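Local coordinates for putative uncharacterized protein (Archaeoglobus fulgidus, PDB 4KPP), which probably exchanges protons for calcium ions across the membrane, as a member of the sodium/calcium exchanger family, at residues Ile112-Ser117 against Ala343-Phe348; Ser117-Ile122 against Val261-Val266. One frame throughout, in Å; residues are numbered along the deposited sequence.

Contact 1: Ile112-Ser117 against Ala343-Phe348; sequences IGIGWS and ALFLLF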
ATOM      1  N   ILE A 112      -6.108   0.642   5.853  1.00 25.15           N
ATOM      2  CA  ILE A 112      -6.414   0.435   7.260  1.00 28.83           C
ATOM      3  C   ILE A 112      -7.905   0.228   7.474  1.00 29.14           C
ATOM      4  O   ILE A 112      -8.316  -0.740   8.112  1.00 32.48           O
ATOM      5  CB  ILE A 112      -5.914   1.610   8.124  1.00 29.87           C
ATOM      6  CG1 ILE A 112      -4.390   1.705   8.038  1.00 24.95           C
ATOM      7  CG2 ILE A 112      -6.371   1.446   9.574  1.00 29.03           C
ATOM      8  CD1 ILE A 112      -3.809   2.855   8.808  1.00 24.82           C
ATOM      9  N   GLY A 113      -8.711   1.136   6.929  1.00 28.93           N
ATOM     10  CA  GLY A 113     -10.149   1.093   7.113  1.00 29.96           C
ATOM     11  C   GLY A 113     -10.803  -0.162   6.570  1.00 28.43           C
ATOM     12  O   GLY A 113     -11.708  -0.717   7.192  1.00 28.35           O
ATOM     13  N   ILE A 114     -10.344  -0.611   5.408  1.00 32.28           N
ATOM     14  CA  ILE A 114     -10.885  -1.812   4.782  1.00 35.69           C
ATOM     15  C   ILE A 114      -9.967  -3.016   4.971  1.00 34.49           C
ATOM     16  O   ILE A 114     -10.366  -4.017   5.556  1.00 37.79           O
ATOM     17  CB  ILE A 114     -11.155  -1.591   3.277  1.00 39.07           C
ATOM     18  CG1 ILE A 114     -12.239  -0.528   3.082  1.00 39.77           C
ATOM     19  CG2 ILE A 114     -11.549  -2.897   2.598  1.00 41.39           C
ATOM     20  CD1 ILE A 114     -13.582  -0.895   3.690  1.00 39.87           C
ATOM     21  N   GLY A 115      -8.735  -2.905   4.483  1.00 32.08           N
ATOM     22  CA  GLY A 115      -7.776  -3.996   4.530  1.00 29.26           C
ATOM     23  C   GLY A 115      -7.527  -4.613   5.898  1.00 30.13           C
ATOM     24  O   GLY A 115      -7.776  -5.804   6.092  1.00 27.35           O
ATOM     25  N   TRP A 116      -7.036  -3.814   6.843  1.00 30.52           N
ATOM     26  CA  TRP A 116      -6.749  -4.309   8.190  1.00 31.16           C
ATOM     27  C   TRP A 116      -7.987  -4.889   8.866  1.00 33.95           C
ATOM     28  O   TRP A 116      -7.911  -5.913   9.541  1.00 37.65           O
ATOM     29  CB  TRP A 116      -6.178  -3.203   9.081  1.00 28.12           C
ATOM     30  CG  TRP A 116      -4.802  -2.748   8.722  1.00 25.20           C
ATOM     31  CD1 TRP A 116      -4.150  -2.943   7.537  1.00 25.97           C
ATOM     32  CD2 TRP A 116      -3.902  -2.014   9.559  1.00 21.63           C
ATOM     33  NE1 TRP A 116      -2.901  -2.371   7.585  1.00 25.77           N
ATOM     34  CE2 TRP A 116      -2.725  -1.797   8.817  1.00 24.63           C
ATOM     35  CE3 TRP A 116      -3.978  -1.522  10.866  1.00 20.36           C
ATOM     36  CZ2 TRP A 116      -1.634  -1.106   9.340  1.00 24.19           C
ATOM     37  CZ3 TRP A 116      -2.896  -0.837  11.378  1.00 25.19           C
ATOM     38  CH2 TRP A 116      -1.740  -0.635  10.619  1.00 23.86           C
ATOM     39  N   SER A 117      -9.125  -4.227   8.686  1.00 31.60           N
ATOM     40  CA  SER A 117     -10.358  -4.658   9.333  1.00 32.92           C
ATOM     41  C   SER A 117     -10.897  -5.944   8.712  1.00 33.13           C
ATOM     42  O   SER A 117     -11.259  -6.877   9.426  1.00 32.39           O
ATOM     43  CB  SER A 117     -11.418  -3.557   9.270  1.00 32.83           C
ATOM     44  OG  SER A 117     -11.870  -3.367   7.943  1.00 35.76           O
ATOM     45  N   ALA A 343     -14.018  -0.671  14.928  1.00 37.44           N
ATOM     46  CA  ALA A 343     -13.830   0.774  15.028  1.00 35.32           C
ATOM     47  C   ALA A 343     -13.132   1.315  13.783  1.00 34.12           C
ATOM     48  O   ALA A 343     -13.542   2.336  13.228  1.00 35.43           O
ATOM     49  CB  ALA A 343     -13.042   1.127  16.282  1.00 34.28           C
ATOM     50  N   LEU A 344     -12.082   0.624  13.345  1.00 33.96           N
ATOM     51  CA  LEU A 344     -11.378   0.994  12.119  1.00 34.92           C
ATOM     52  C   LEU A 344     -12.310   0.984  10.911  1.00 34.34           C
ATOM     53  O   LEU A 344     -12.241   1.867  10.056  1.00 31.68           O
ATOM     54  CB  LEU A 344     -10.190   0.060  11.869  1.00 34.72           C
ATOM     55  CG  LEU A 344      -8.985   0.199  12.800  1.00 37.47           C
ATOM     56  CD1 LEU A 344      -7.889  -0.788  12.416  1.00 40.82           C
ATOM     57  CD2 LEU A 344      -8.458   1.622  12.773  1.00 36.18           C
ATOM     58  N   PHE A 345     -13.185  -0.015  10.847  1.00 36.25           N
ATOM     59  CA  PHE A 345     -14.126  -0.132   9.738  1.00 33.17           C
ATOM     60  C   PHE A 345     -15.182   0.972   9.753  1.00 29.42           C
ATOM     61  O   PHE A 345     -15.339   1.700   8.773  1.00 27.49           O
ATOM     62  CB  PHE A 345     -14.801  -1.503   9.744  1.00 35.94           C
ATOM     63  CG  PHE A 345     -15.781  -1.698   8.620  1.00 40.36           C
ATOM     64  CD1 PHE A 345     -15.338  -2.011   7.344  1.00 38.92           C
ATOM     65  CD2 PHE A 345     -17.144  -1.570   8.840  1.00 41.78           C
ATOM     66  CE1 PHE A 345     -16.235  -2.191   6.308  1.00 42.36           C
ATOM     67  CE2 PHE A 345     -18.045  -1.749   7.809  1.00 45.14           C
ATOM     68  CZ  PHE A 345     -17.590  -2.060   6.541  1.00 46.55           C
ATOM     69  N   LEU A 346     -15.898   1.090  10.868  1.00 29.94           N
ATOM     70  CA  LEU A 346     -16.980   2.065  10.996  1.00 35.01           C
ATOM     71  C   LEU A 346     -16.520   3.509  10.801  1.00 33.49           C
ATOM     72  O   LEU A 346     -17.110   4.251  10.017  1.00 37.08           O
ATOM     73  CB  LEU A 346     -17.687   1.916  12.346  1.00 40.32           C
ATOM     74  CG  LEU A 346     -18.410   0.586  12.579  1.00 43.59           C
ATOM     75  CD1 LEU A 346     -19.085   0.570  13.944  1.00 46.51           C
ATOM     76  CD2 LEU A 346     -19.415   0.318  11.469  1.00 43.37           C
ATOM     77  N   LEU A 347     -15.467   3.902  11.510  1.00 30.14           N
ATOM     78  CA  LEU A 347     -14.957   5.268  11.421  1.00 29.74           C
ATOM     79  C   LEU A 347     -14.522   5.632  10.002  1.00 30.14           C
ATOM     80  O   LEU A 347     -14.554   6.802   9.614  1.00 29.08           O
ATOM     81  CB  LEU A 347     -13.807   5.478  12.408  1.00 34.12           C
ATOM     82  CG  LEU A 347     -14.216   5.553  13.881  1.00 37.41           C
ATOM     83  CD1 LEU A 347     -12.994   5.619  14.785  1.00 36.07           C
ATOM     84  CD2 LEU A 347     -15.124   6.748  14.118  1.00 40.25           C
ATOM     85  N   PHE A 348     -14.124   4.624   9.231  1.00 34.62           N
ATOM     86  CA  PHE A 348     -13.751   4.822   7.836  1.00 31.56           C
ATOM     87  C   PHE A 348     -14.977   5.047   6.954  1.00 34.19           C
ATOM     88  O   PHE A 348     -15.094   6.081   6.298  1.00 35.23           O
ATOM     89  CB  PHE A 348     -12.944   3.629   7.313  1.00 27.90           C
ATOM     90  CG  PHE A 348     -12.681   3.681   5.833  1.00 24.71           C
ATOM     91  CD1 PHE A 348     -11.655   4.464   5.325  1.00 18.14           C
ATOM     92  CD2 PHE A 348     -13.464   2.949   4.948  1.00 24.93           C
ATOM     93  CE1 PHE A 348     -11.416   4.518   3.964  1.00 21.60           C
ATOM     94  CE2 PHE A 348     -13.227   2.997   3.586  1.00 22.00           C
ATOM     95  CZ  PHE A 348     -12.202   3.783   3.093  1.00 22.90           C
TER
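Phe348 lays the root of its side chain against the hollow at Gly113, where CB of Phe348 comes within 3.8 Å of CA of Gly113 and CG of the ring lies about as near. CG of Phe348 is anti to the backbone N (chi1 172°), which starts the ring off beside its own carbonyl carbon, and the ring then runs on toward Ile114. There Ile114 CG1 stands 3.7 Å from Phe348 CE2. The end of the isoleucine also bridges to the second phenylalanine, its CD1 lying 3.9 Å from Phe345 CE1, so the end of one branched chain touches both rings, crossing each obliquely. Because the glycine adds no bulk, the segment axes approach to 7.8 Å at an angle of 154°: a close, nearly antiparallel packing of two helices, 96-127 and 338-353, from the two sodium/calcium exchanger family regions. Backbones meet as well, with Phe345 CA 3.6 Å from Gly113 O and an angle of 153° at the hydrogen, a CA-H...O contact. Ser117 OG lies within hydrogen-bonding distance of its own helix, 2.8 Å from Gly113 O and also close to Ile114 O; from there the hydroxyl sits at the edge of the Phe345 ring, near its plane. On the other flank Leu344 is the bump. Its CD2 comes to 3.8 Å from Ile112 CG2, while its CD1 stands more loosely, 4.3 Å from Trp116 CE3. Ile112 CG1 in turn lies over the centre of the Trp116 ring, and Phe326 of helix 311-331 also touches Leu344.

Contact 2: Ser117-Ile122 against Val261-Val266; sequences SLVAFI and VAIYFV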
ATOM      1  N   SER A 117      -9.125  -4.227   8.686  1.00 31.60           N
ATOM      2  CA  SER A 117     -10.358  -4.658   9.333  1.00 32.92           C
ATOM      3  C   SER A 117     -10.897  -5.944   8.712  1.00 33.13           C
ATOM      4  O   SER A 117     -11.259  -6.877   9.426  1.00 32.39           O
ATOM      5  CB  SER A 117     -11.418  -3.557   9.270  1.00 32.83           C
ATOM      6  OG  SER A 117     -11.870  -3.367   7.943  1.00 35.76           O
ATOM      7  N   LEU A 118     -10.949  -5.980   7.382  1.00 33.94           N
ATOM      8  CA  LEU A 118     -11.449  -7.139   6.648  1.00 36.78           C
ATOM      9  C   LEU A 118     -10.634  -8.381   6.990  1.00 35.71           C
ATOM     10  O   LEU A 118     -11.188  -9.405   7.395  1.00 36.31           O
ATOM     11  CB  LEU A 118     -11.388  -6.872   5.141  1.00 39.18           C
ATOM     12  CG  LEU A 118     -12.209  -7.680   4.127  1.00 48.18           C
ATOM     13  CD1 LEU A 118     -11.291  -8.290   3.071  1.00 51.81           C
ATOM     14  CD2 LEU A 118     -13.089  -8.750   4.774  1.00 49.72           C
ATOM     15  N   VAL A 119      -9.319  -8.278   6.830  1.00 33.07           N
ATOM     16  CA  VAL A 119      -8.421  -9.392   7.105  1.00 31.14           C
ATOM     17  C   VAL A 119      -8.561  -9.877   8.547  1.00 32.75           C
ATOM     18  O   VAL A 119      -8.573 -11.081   8.807  1.00 33.44           O
ATOM     19  CB  VAL A 119      -6.957  -9.022   6.790  1.00 27.20           C
ATOM     20  CG1 VAL A 119      -6.003 -10.090   7.294  1.00 26.65           C
ATOM     21  CG2 VAL A 119      -6.783  -8.820   5.291  1.00 27.35           C
ATOM     22  N   ALA A 120      -8.690  -8.937   9.478  1.00 30.80           N
ATOM     23  CA  ALA A 120      -8.881  -9.284  10.883  1.00 31.77           C
ATOM     24  C   ALA A 120     -10.196 -10.030  11.100  1.00 30.98           C
ATOM     25  O   ALA A 120     -10.236 -11.024  11.823  1.00 32.80           O
ATOM     26  CB  ALA A 120      -8.815  -8.038  11.761  1.00 30.74           C
ATOM     27  N   PHE A 121     -11.266  -9.550  10.469  1.00 33.70           N
ATOM     28  CA  PHE A 121     -12.582 -10.187  10.584  1.00 43.43           C
ATOM     29  C   PHE A 121     -12.599 -11.612  10.041  1.00 43.28           C
ATOM     30  O   PHE A 121     -13.199 -12.506  10.638  1.00 43.69           O
ATOM     31  CB  PHE A 121     -13.656  -9.354   9.879  1.00 51.09           C
ATOM     32  CG  PHE A 121     -14.180  -8.218  10.706  1.00 59.57           C
ATOM     33  CD1 PHE A 121     -14.364  -8.363  12.072  1.00 62.16           C
ATOM     34  CD2 PHE A 121     -14.486  -7.000  10.118  1.00 62.44           C
ATOM     35  CE1 PHE A 121     -14.846  -7.315  12.838  1.00 62.89           C
ATOM     36  CE2 PHE A 121     -14.968  -5.948  10.877  1.00 63.15           C
ATOM     37  CZ  PHE A 121     -15.148  -6.106  12.238  1.00 62.49           C
ATOM     38  N   ILE A 122     -11.946 -11.818   8.901  1.00 40.60           N
ATOM     39  CA  ILE A 122     -11.866 -13.142   8.300  1.00 39.94           C
ATOM     40  C   ILE A 122     -11.045 -14.069   9.189  1.00 43.69           C
ATOM     41  O   ILE A 122     -11.381 -15.241   9.360  1.00 45.44           O
ATOM     42  CB  ILE A 122     -11.258 -13.080   6.887  1.00 38.42           C
ATOM     43  CG1 ILE A 122     -12.171 -12.270   5.962  1.00 37.82           C
ATOM     44  CG2 ILE A 122     -11.035 -14.480   6.329  1.00 39.17           C
ATOM     45  CD1 ILE A 122     -11.670 -12.175   4.542  1.00 37.40           C
ATOM     46  N   VAL A 261      -3.917 -11.861  -1.489  1.00 28.82           N
ATOM     47  CA  VAL A 261      -2.815 -12.668  -0.975  1.00 31.42           C
ATOM     48  C   VAL A 261      -2.884 -12.748   0.548  1.00 30.68           C
ATOM     49  O   VAL A 261      -2.600 -13.791   1.139  1.00 26.59           O
ATOM     50  CB  VAL A 261      -1.441 -12.122  -1.436  1.00 34.09           C
ATOM     51  CG1 VAL A 261      -0.301 -12.810  -0.691  1.00 31.56           C
ATOM     52  CG2 VAL A 261      -1.283 -12.293  -2.944  1.00 34.09           C
ATOM     53  N   ALA A 262      -3.281 -11.647   1.177  1.00 32.23           N
ATOM     54  CA  ALA A 262      -3.455 -11.621   2.626  1.00 32.22           C
ATOM     55  C   ALA A 262      -4.540 -12.596   3.078  1.00 37.40           C
ATOM     56  O   ALA A 262      -4.350 -13.328   4.047  1.00 41.25           O
ATOM     57  CB  ALA A 262      -3.770 -10.214   3.105  1.00 29.83           C
ATOM     58  N   ILE A 263      -5.672 -12.605   2.373  1.00 36.94           N
ATOM     59  CA  ILE A 263      -6.769 -13.517   2.698  1.00 36.43           C
ATOM     60  C   ILE A 263      -6.345 -14.973   2.525  1.00 38.47           C
ATOM     61  O   ILE A 263      -6.699 -15.833   3.333  1.00 43.09           O
ATOM     62  CB  ILE A 263      -8.018 -13.264   1.823  1.00 36.23           C
ATOM     63  CG1 ILE A 263      -8.438 -11.793   1.876  1.00 35.70           C
ATOM     64  CG2 ILE A 263      -9.164 -14.168   2.250  1.00 37.29           C
ATOM     65  CD1 ILE A 263      -8.493 -11.218   3.263  1.00 37.07           C
ATOM     66  N   TYR A 264      -5.585 -15.239   1.467  1.00 39.11           N
ATOM     67  CA  TYR A 264      -5.103 -16.586   1.177  1.00 43.23           C
ATOM     68  C   TYR A 264      -4.251 -17.128   2.320  1.00 42.27           C
ATOM     69  O   TYR A 264      -4.407 -18.278   2.733  1.00 41.12           O
ATOM     70  CB  TYR A 264      -4.304 -16.595  -0.131  1.00 48.83           C
ATOM     71  CG  TYR A 264      -3.526 -17.870  -0.384  1.00 57.44           C
ATOM     72  CD1 TYR A 264      -4.144 -18.991  -0.928  1.00 60.67           C
ATOM     73  CD2 TYR A 264      -2.169 -17.949  -0.091  1.00 60.83           C
ATOM     74  CE1 TYR A 264      -3.434 -20.155  -1.165  1.00 64.48           C
ATOM     75  CE2 TYR A 264      -1.452 -19.110  -0.323  1.00 63.84           C
ATOM     76  CZ  TYR A 264      -2.089 -20.209  -0.860  1.00 67.75           C
ATOM     77  OH  TYR A 264      -1.376 -21.365  -1.092  1.00 73.99           O
ATOM     78  N   PHE A 265      -3.353 -16.288   2.826  1.00 42.05           N
ATOM     79  CA  PHE A 265      -2.461 -16.673   3.914  1.00 41.12           C
ATOM     80  C   PHE A 265      -3.195 -16.837   5.242  1.00 40.02           C
ATOM     81  O   PHE A 265      -2.756 -17.591   6.108  1.00 39.69           O
ATOM     82  CB  PHE A 265      -1.321 -15.663   4.057  1.00 43.18           C
ATOM     83  CG  PHE A 265      -0.152 -15.938   3.154  1.00 48.31           C
ATOM     84  CD1 PHE A 265       0.218 -17.242   2.855  1.00 52.53           C
ATOM     85  CD2 PHE A 265       0.576 -14.896   2.601  1.00 45.66           C
ATOM     86  CE1 PHE A 265       1.296 -17.499   2.022  1.00 53.39           C
ATOM     87  CE2 PHE A 265       1.653 -15.147   1.768  1.00 45.48           C
ATOM     88  CZ  PHE A 265       2.014 -16.449   1.479  1.00 49.71           C
ATOM     89  N   VAL A 266      -4.308 -16.128   5.405  1.00 36.89           N
ATOM     90  CA  VAL A 266      -5.132 -16.282   6.598  1.00 39.86           C
ATOM     91  C   VAL A 266      -5.780 -17.665   6.636  1.00 43.85           C
ATOM     92  O   VAL A 266      -5.730 -18.355   7.651  1.00 42.49           O
ATOM     93  CB  VAL A 266      -6.221 -15.193   6.686  1.00 39.82           C
ATOM     94  CG1 VAL A 266      -7.259 -15.555   7.738  1.00 40.60           C
ATOM     95  CG2 VAL A 266      -5.596 -13.844   6.994  1.00 39.84           C
TER
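Ile263 pushes its CD1 methyl between three side chains of the facing helix, and the closest packing of the contact is found there. Ile122 CD1 and Ile263 CD1 meet at 3.6 Å, the two side chains crossing at about a right angle. From a neighbouring position Val119 CG2 comes equally near, 3.6 Å from the same Ile263 CD1, though this pair crosses obliquely. Although the CB of Ile263 does not face the other helix, the end of the chain swings nearer, with a bend at chi2 (-47°) that turns CD1; in Ile122, CD1 is anti to CA (chi2 -179°), so that chain is extended. Around this point the fit slackens. Leu118 CD1 stays 4.1 Å from Ile263 CD1, and Ile122 CG2 is 4.2 Å from Val266 CG1. Leu118, Ile122 and Ile263 are only partly buried, whereas Val119, Ala262 and Val266 are buried. On this inner side Val119 divides its methyls, CG1 lying 3.8 Å from Val266 CG2 and CG2 lying 4.0 Å from Ala262 CB. No hydrogen bond crosses; all six close pairs are apolar. The segment axes keep 10.0 Å apart and run nearly parallel, 17° between their directions, which leaves room for side chains to mediate the whole contact between helices 96-127 and 242-267, both of which contain predicted transmembrane spans. Helix 271-285 closes the inner side: Ser274 touches both Val119 and Val266 and bonds through OG to Ala262 O, and Met275 and Leu278 also pack on Val119. Elsewhere around helix 96-127, Ala120 and Phe121 turn to helix 338-353, meeting Ala341, Trp338 and Ser342.

Both contacts are made by helix 96-127, and Ser117 belongs to each segment, although it takes part across the interface only in contact 1. Their centres lie about 13 Å apart, and the helix turns different sides to helix 338-353 and, a turn or so further along, to helix 242-267. Contact 1 is the nearer to the metal: the side chain of Leu344 is about 9 Å from the bound calcium ion and about 4 Å from that of Ile330, which binds the ion together with Asp333, Lys335 and Glu340. Contact 2 lies away from this site.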